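Local structure of sulfur oxidation protein soxB (Thermus thermophilus, 2WDD) at residues Trp381-Tyr393 with Tyr521-Tyr533. The protein probably hydrolyses the sulfur-sulfur bond of cysteine S-thiosulfonate in the sulfur oxidation pathway, using a centre of two manganese ions. Residues are numbered along the deposited sequence; the frame is centred on the assembly and turned at random.
Sequences WDQLVGEAVKAIY and YEPRPIYEVLAEY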
loop_
_atom_site.group_PDB
_atom_site.type_symbol
_atom_site.label_atom_id
_atom_site.label_comp_id
_atom_site.label_asym_id
_atom_site.label_seq_id
_atom_site.Cartn_x
_atom_site.Cartn_y
_atom_site.Cartn_z
ATOM N N TRP A 381 3.875 -0.125 -15.872
ATOM C CA TRP A 381 4.933 -0.914 -15.244
ATOM C C TRP A 381 4.630 -2.402 -15.432
ATOM O O TRP A 381 5.509 -3.170 -15.814
ATOM C CB TRP A 381 5.075 -0.615 -13.742
ATOM C CG TRP A 381 5.928 -1.670 -13.059
ATOM C CD1 TRP A 381 5.485 -2.715 -12.296
ATOM C CD2 TRP A 381 7.339 -1.888 -13.251
ATOM N NE1 TRP A 381 6.543 -3.530 -11.945
ATOM C CE2 TRP A 381 7.689 -3.039 -12.514
ATOM C CE3 TRP A 381 8.351 -1.180 -13.923
ATOM C CZ2 TRP A 381 9.005 -3.518 -12.451
ATOM C CZ3 TRP A 381 9.654 -1.660 -13.864
ATOM C CH2 TRP A 381 9.967 -2.818 -13.138
ATOM N N ASP A 382 3.393 -2.822 -15.167
ATOM C CA ASP A 382 3.080 -4.242 -15.284
ATOM C C ASP A 382 3.166 -4.724 -16.723
ATOM O O ASP A 382 3.521 -5.882 -16.986
ATOM C CB ASP A 382 1.735 -4.580 -14.648
ATOM C CG ASP A 382 1.747 -4.400 -13.145
ATOM O OD1 ASP A 382 2.645 -4.957 -12.475
ATOM O OD2 ASP A 382 0.925 -3.611 -12.638
ATOM N N GLN A 383 2.874 -3.836 -17.670
ATOM C CA GLN A 383 3.028 -4.219 -19.060
ATOM C C GLN A 383 4.513 -4.436 -19.354
ATOM O O GLN A 383 4.878 -5.394 -20.039
ATOM C CB GLN A 383 2.402 -3.220 -20.032
ATOM C CG GLN A 383 2.714 -3.622 -21.464
ATOM C CD GLN A 383 1.967 -2.839 -22.503
ATOM O OE1 GLN A 383 0.861 -2.370 -22.268
ATOM N NE2 GLN A 383 2.551 -2.744 -23.699
ATOM N N LEU A 384 5.371 -3.566 -18.827
ATOM C CA LEU A 384 6.808 -3.717 -19.032
ATOM C C LEU A 384 7.265 -5.088 -18.526
ATOM O O LEU A 384 8.021 -5.794 -19.202
ATOM C CB LEU A 384 7.564 -2.601 -18.307
ATOM C CG LEU A 384 9.090 -2.601 -18.399
ATOM C CD1 LEU A 384 9.631 -1.225 -18.030
ATOM C CD2 LEU A 384 9.674 -3.666 -17.485
ATOM N N VAL A 385 6.804 -5.472 -17.336
ATOM C CA VAL A 385 7.180 -6.770 -16.786
ATOM C C VAL A 385 6.704 -7.886 -17.726
ATOM O O VAL A 385 7.439 -8.836 -18.005
ATOM C CB VAL A 385 6.635 -6.954 -15.361
ATOM C CG1 VAL A 385 6.870 -8.398 -14.871
ATOM C CG2 VAL A 385 7.275 -5.948 -14.411
ATOM N N GLY A 386 5.490 -7.757 -18.255
ATOM C CA GLY A 386 4.962 -8.741 -19.176
ATOM C C GLY A 386 5.834 -8.858 -20.410
ATOM O O GLY A 386 6.118 -9.968 -20.862
ATOM N N GLU A 387 6.266 -7.714 -20.944
ATOM C CA GLU A 387 7.143 -7.705 -22.118
ATOM C C GLU A 387 8.505 -8.318 -21.804
ATOM O O GLU A 387 9.074 -9.044 -22.638
ATOM C CB GLU A 387 7.317 -6.282 -22.647
ATOM C CG GLU A 387 6.016 -5.690 -23.191
ATOM C CD GLU A 387 6.207 -4.316 -23.798
ATOM O OE1 GLU A 387 7.369 -3.891 -23.962
ATOM O OE2 GLU A 387 5.199 -3.668 -24.129
ATOM N N ALA A 388 9.045 -8.021 -20.625
ATOM C CA ALA A 388 10.344 -8.585 -20.232
ATOM C C ALA A 388 10.253 -10.112 -20.150
ATOM O O ALA A 388 11.118 -10.847 -20.658
ATOM C CB ALA A 388 10.793 -8.012 -18.888
ATOM N N VAL A 389 9.202 -10.604 -19.506
ATOM C CA VAL A 389 9.028 -12.041 -19.358
ATOM C C VAL A 389 8.917 -12.711 -20.729
ATOM O O VAL A 389 9.588 -13.710 -20.987
ATOM C CB VAL A 389 7.832 -12.388 -18.437
ATOM C CG1 VAL A 389 7.496 -13.884 -18.510
ATOM C CG2 VAL A 389 8.133 -11.982 -16.988
ATOM N N LYS A 390 8.112 -12.140 -21.627
ATOM C CA LYS A 390 7.943 -12.735 -22.952
ATOM C C LYS A 390 9.217 -12.643 -23.785
ATOM O O LYS A 390 9.477 -13.499 -24.629
ATOM C CB LYS A 390 6.767 -12.099 -23.687
ATOM C CG LYS A 390 5.426 -12.557 -23.144
ATOM C CD LYS A 390 4.318 -12.316 -24.154
ATOM C CE LYS A 390 3.015 -12.965 -23.726
ATOM N NZ LYS A 390 2.047 -12.997 -24.858
ATOM N N ALA A 391 10.017 -11.608 -23.547
ATOM C CA ALA A 391 11.265 -11.459 -24.285
ATOM C C ALA A 391 12.246 -12.562 -23.903
ATOM O O ALA A 391 12.948 -13.101 -24.763
ATOM C CB ALA A 391 11.898 -10.076 -24.017
ATOM N N ILE A 392 12.308 -12.890 -22.617
ATOM C CA ILE A 392 13.239 -13.909 -22.151
ATOM C C ILE A 392 12.683 -15.321 -22.260
ATOM O O ILE A 392 13.446 -16.288 -22.431
ATOM C CB ILE A 392 13.779 -13.585 -20.756
ATOM C CG1 ILE A 392 14.598 -12.290 -20.806
ATOM C CG2 ILE A 392 14.633 -14.734 -20.226
ATOM C CD1 ILE A 392 14.926 -11.730 -19.455
ATOM N N TYR A 393 11.360 -15.438 -22.201
ATOM C CA TYR A 393 10.674 -16.723 -22.326
ATOM C C TYR A 393 9.573 -16.621 -23.375
ATOM O O TYR A 393 8.389 -16.519 -23.057
ATOM C CB TYR A 393 10.062 -17.130 -20.986
ATOM C CG TYR A 393 11.069 -17.183 -19.872
ATOM C CD1 TYR A 393 11.893 -18.285 -19.717
ATOM C CD2 TYR A 393 11.199 -16.130 -18.974
ATOM C CE1 TYR A 393 12.820 -18.340 -18.700
ATOM C CE2 TYR A 393 12.125 -16.171 -17.950
ATOM C CZ TYR A 393 12.940 -17.281 -17.818
ATOM O OH TYR A 393 13.887 -17.334 -16.819
ATOM N N TYR A 521 11.997 -25.943 -16.378
ATOM C CA TYR A 521 12.123 -24.574 -15.883
ATOM C C TYR A 521 12.389 -24.517 -14.379
ATOM O O TYR A 521 11.708 -25.171 -13.589
ATOM C CB TYR A 521 10.874 -23.752 -16.215
ATOM C CG TYR A 521 10.891 -22.384 -15.575
ATOM C CD1 TYR A 521 11.717 -21.376 -16.065
ATOM C CD2 TYR A 521 10.135 -22.119 -14.437
ATOM C CE1 TYR A 521 11.776 -20.134 -15.450
ATOM C CE2 TYR A 521 10.199 -20.888 -13.810
ATOM C CZ TYR A 521 11.006 -19.897 -14.326
ATOM O OH TYR A 521 11.067 -18.671 -13.705
ATOM N N GLU A 522 13.378 -23.721 -13.993
ATOM C CA GLU A 522 13.723 -23.555 -12.591
ATOM C C GLU A 522 13.312 -22.154 -12.143
ATOM O O GLU A 522 13.850 -21.158 -12.622
ATOM C CB GLU A 522 15.220 -23.794 -12.383
ATOM C CG GLU A 522 15.661 -25.186 -12.838
ATOM C CD GLU A 522 17.168 -25.352 -12.909
ATOM O OE1 GLU A 522 17.878 -24.748 -12.078
ATOM O OE2 GLU A 522 17.642 -26.124 -13.773
ATOM N N PRO A 523 12.329 -22.070 -11.236
ATOM C CA PRO A 523 11.882 -20.736 -10.799
ATOM C C PRO A 523 13.028 -19.882 -10.272
ATOM O O PRO A 523 13.887 -20.358 -9.525
ATOM C CB PRO A 523 10.884 -21.050 -9.675
ATOM C CG PRO A 523 10.383 -22.438 -9.990
ATOM C CD PRO A 523 11.561 -23.154 -10.592
ATOM N N ARG A 524 13.049 -18.619 -10.673
ATOM C CA ARG A 524 14.074 -17.692 -10.213
ATOM C C ARG A 524 13.422 -16.332 -9.982
ATOM O O ARG A 524 12.338 -16.062 -10.495
ATOM C CB ARG A 524 15.215 -17.593 -11.211
ATOM C CG ARG A 524 14.815 -17.048 -12.559
ATOM C CD ARG A 524 16.059 -16.647 -13.329
ATOM N NE ARG A 524 15.766 -16.312 -14.715
ATOM C CZ ARG A 524 16.563 -15.581 -15.486
ATOM N NH1 ARG A 524 17.707 -15.116 -15.010
ATOM N NH2 ARG A 524 16.223 -15.334 -16.741
ATOM N N PRO A 525 14.081 -15.464 -9.210
ATOM C CA PRO A 525 13.444 -14.178 -8.877
ATOM C C PRO A 525 13.047 -13.336 -10.073
ATOM O O PRO A 525 13.819 -13.153 -11.005
ATOM C CB PRO A 525 14.515 -13.451 -8.070
ATOM C CG PRO A 525 15.403 -14.551 -7.541
ATOM C CD PRO A 525 15.423 -15.585 -8.613
ATOM N N ILE A 526 11.848 -12.773 -10.018
ATOM C CA ILE A 526 11.385 -11.939 -11.110
ATOM C C ILE A 526 12.360 -10.802 -11.407
ATOM O O ILE A 526 12.544 -10.443 -12.571
ATOM C CB ILE A 526 9.979 -11.400 -10.834
ATOM C CG1 ILE A 526 9.457 -10.621 -12.047
ATOM C CG2 ILE A 526 9.989 -10.557 -9.557
ATOM C CD1 ILE A 526 9.365 -11.440 -13.326
ATOM N N TYR A 527 12.924 -10.184 -10.370
ATOM C CA TYR A 527 13.841 -9.062 -10.584
ATOM C C TYR A 527 15.100 -9.427 -11.366
ATOM O O TYR A 527 15.660 -8.578 -12.060
ATOM C CB TYR A 527 14.144 -8.266 -9.312
ATOM C CG TYR A 527 14.420 -9.102 -8.091
ATOM C CD1 TYR A 527 15.628 -9.785 -7.939
ATOM C CD2 TYR A 527 13.525 -9.126 -7.027
ATOM C CE1 TYR A 527 15.894 -10.519 -6.789
ATOM C CE2 TYR A 527 13.791 -9.844 -5.880
ATOM C CZ TYR A 527 14.981 -10.528 -5.757
ATOM O OH TYR A 527 15.211 -11.267 -4.611
ATOM N N GLU A 528 15.521 -10.692 -11.278
ATOM C CA GLU A 528 16.677 -11.137 -12.054
ATOM C C GLU A 528 16.288 -11.135 -13.529
ATOM O O GLU A 528 17.087 -10.753 -14.394
ATOM C CB GLU A 528 17.137 -12.532 -11.627
ATOM C CG GLU A 528 17.803 -12.542 -10.258
ATOM C CD GLU A 528 18.300 -13.920 -9.835
ATOM O OE1 GLU A 528 18.207 -14.878 -10.638
ATOM O OE2 GLU A 528 18.790 -14.041 -8.690
ATOM N N VAL A 529 15.058 -11.555 -13.822
ATOM C CA VAL A 529 14.584 -11.585 -15.195
ATOM C C VAL A 529 14.500 -10.154 -15.716
ATOM O O VAL A 529 14.932 -9.849 -16.829
ATOM C CB VAL A 529 13.210 -12.305 -15.278
ATOM C CG1 VAL A 529 12.647 -12.261 -16.687
ATOM C CG2 VAL A 529 13.323 -13.748 -14.782
ATOM N N LEU A 530 13.952 -9.263 -14.891
ATOM C CA LEU A 530 13.827 -7.873 -15.291
ATOM C C LEU A 530 15.165 -7.216 -15.563
ATOM O O LEU A 530 15.317 -6.511 -16.559
ATOM C CB LEU A 530 13.077 -7.078 -14.231
ATOM C CG LEU A 530 11.617 -7.505 -14.103
ATOM C CD1 LEU A 530 10.985 -6.793 -12.934
ATOM C CD2 LEU A 530 10.855 -7.206 -15.401
ATOM N N ALA A 531 16.131 -7.441 -14.677
ATOM C CA ALA A 531 17.449 -6.846 -14.850
ATOM C C ALA A 531 18.100 -7.375 -16.133
ATOM O O ALA A 531 18.692 -6.607 -16.874
ATOM C CB ALA A 531 18.337 -7.087 -13.635
ATOM N N GLU A 532 17.944 -8.668 -16.407
ATOM C CA GLU A 532 18.498 -9.262 -17.622
ATOM C C GLU A 532 17.936 -8.578 -18.865
ATOM O O GLU A 532 18.669 -8.239 -19.800
ATOM C CB GLU A 532 18.170 -10.756 -17.671
ATOM C CG GLU A 532 19.235 -11.637 -17.061
ATOM C CD GLU A 532 18.875 -13.107 -17.113
ATOM O OE1 GLU A 532 18.011 -13.489 -17.927
ATOM O OE2 GLU A 532 19.452 -13.880 -16.329
ATOM N N TYR A 533 16.622 -8.383 -18.883
ATOM C CA TYR A 533 15.957 -7.750 -20.007
ATOM C C TYR A 533 16.394 -6.294 -20.152
ATOM O O TYR A 533 16.796 -5.860 -21.228
ATOM C CB TYR A 533 14.445 -7.801 -19.800
ATOM C CG TYR A 533 13.653 -7.026 -20.830
ATOM C CD1 TYR A 533 13.589 -7.450 -22.149
ATOM C CD2 TYR A 533 12.984 -5.859 -20.481
ATOM C CE1 TYR A 533 12.830 -6.754 -23.092
ATOM C CE2 TYR A 533 12.233 -5.160 -21.412
ATOM C CZ TYR A 533 12.171 -5.600 -22.714
ATOM O OH TYR A 533 11.420 -4.895 -23.633
HETATM O O HOH W 1 9.603 -2.954 -23.056
#
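Y533 lays one ring face on the helix 381-392, with A388 CA over the ring centre in a CH-pi contact (3.8 Å to the centroid). Its CG stands anti to the backbone N (chi1 173°), which carries the ring across the helix into a hole formed by E387, A388, A391 and I392. A water at the ring edge links Y533 OH to E387 OE1, whose carboxylate is also held through OE2 by Q383 NE2. L530 is the second knob, set among W381, L384, V385 and A388; its CD2 reaches A388 CB at 3.6 Å while CD1 meets W381 CZ2. Two such knobs illustrate knobs-into-holes packing between helices crossing at 80°.

Just past the helix end, Y393 OH accepts from both R524 NE (3.0 Å) and R524 NH2 (3.1 Å), close to the guanidinium plane. That plane stands steeply to the phenol ring; in the conformer described, E532 meets the same guanidinium end-on through NH1 and NH2, with NH2 serving both partners. Y521 turns an edge toward the face of Y393 in an offset edge-to-face pair, planes 88° apart, while its hydroxyl bonds to L432 O. In what is probably the C-terminal domain of the 5'-nucleotidase family, strand 431-438 lies against Y393 and Y521, strand 398-401 against V385 and V389, and helix 418-425 against W381 and I526.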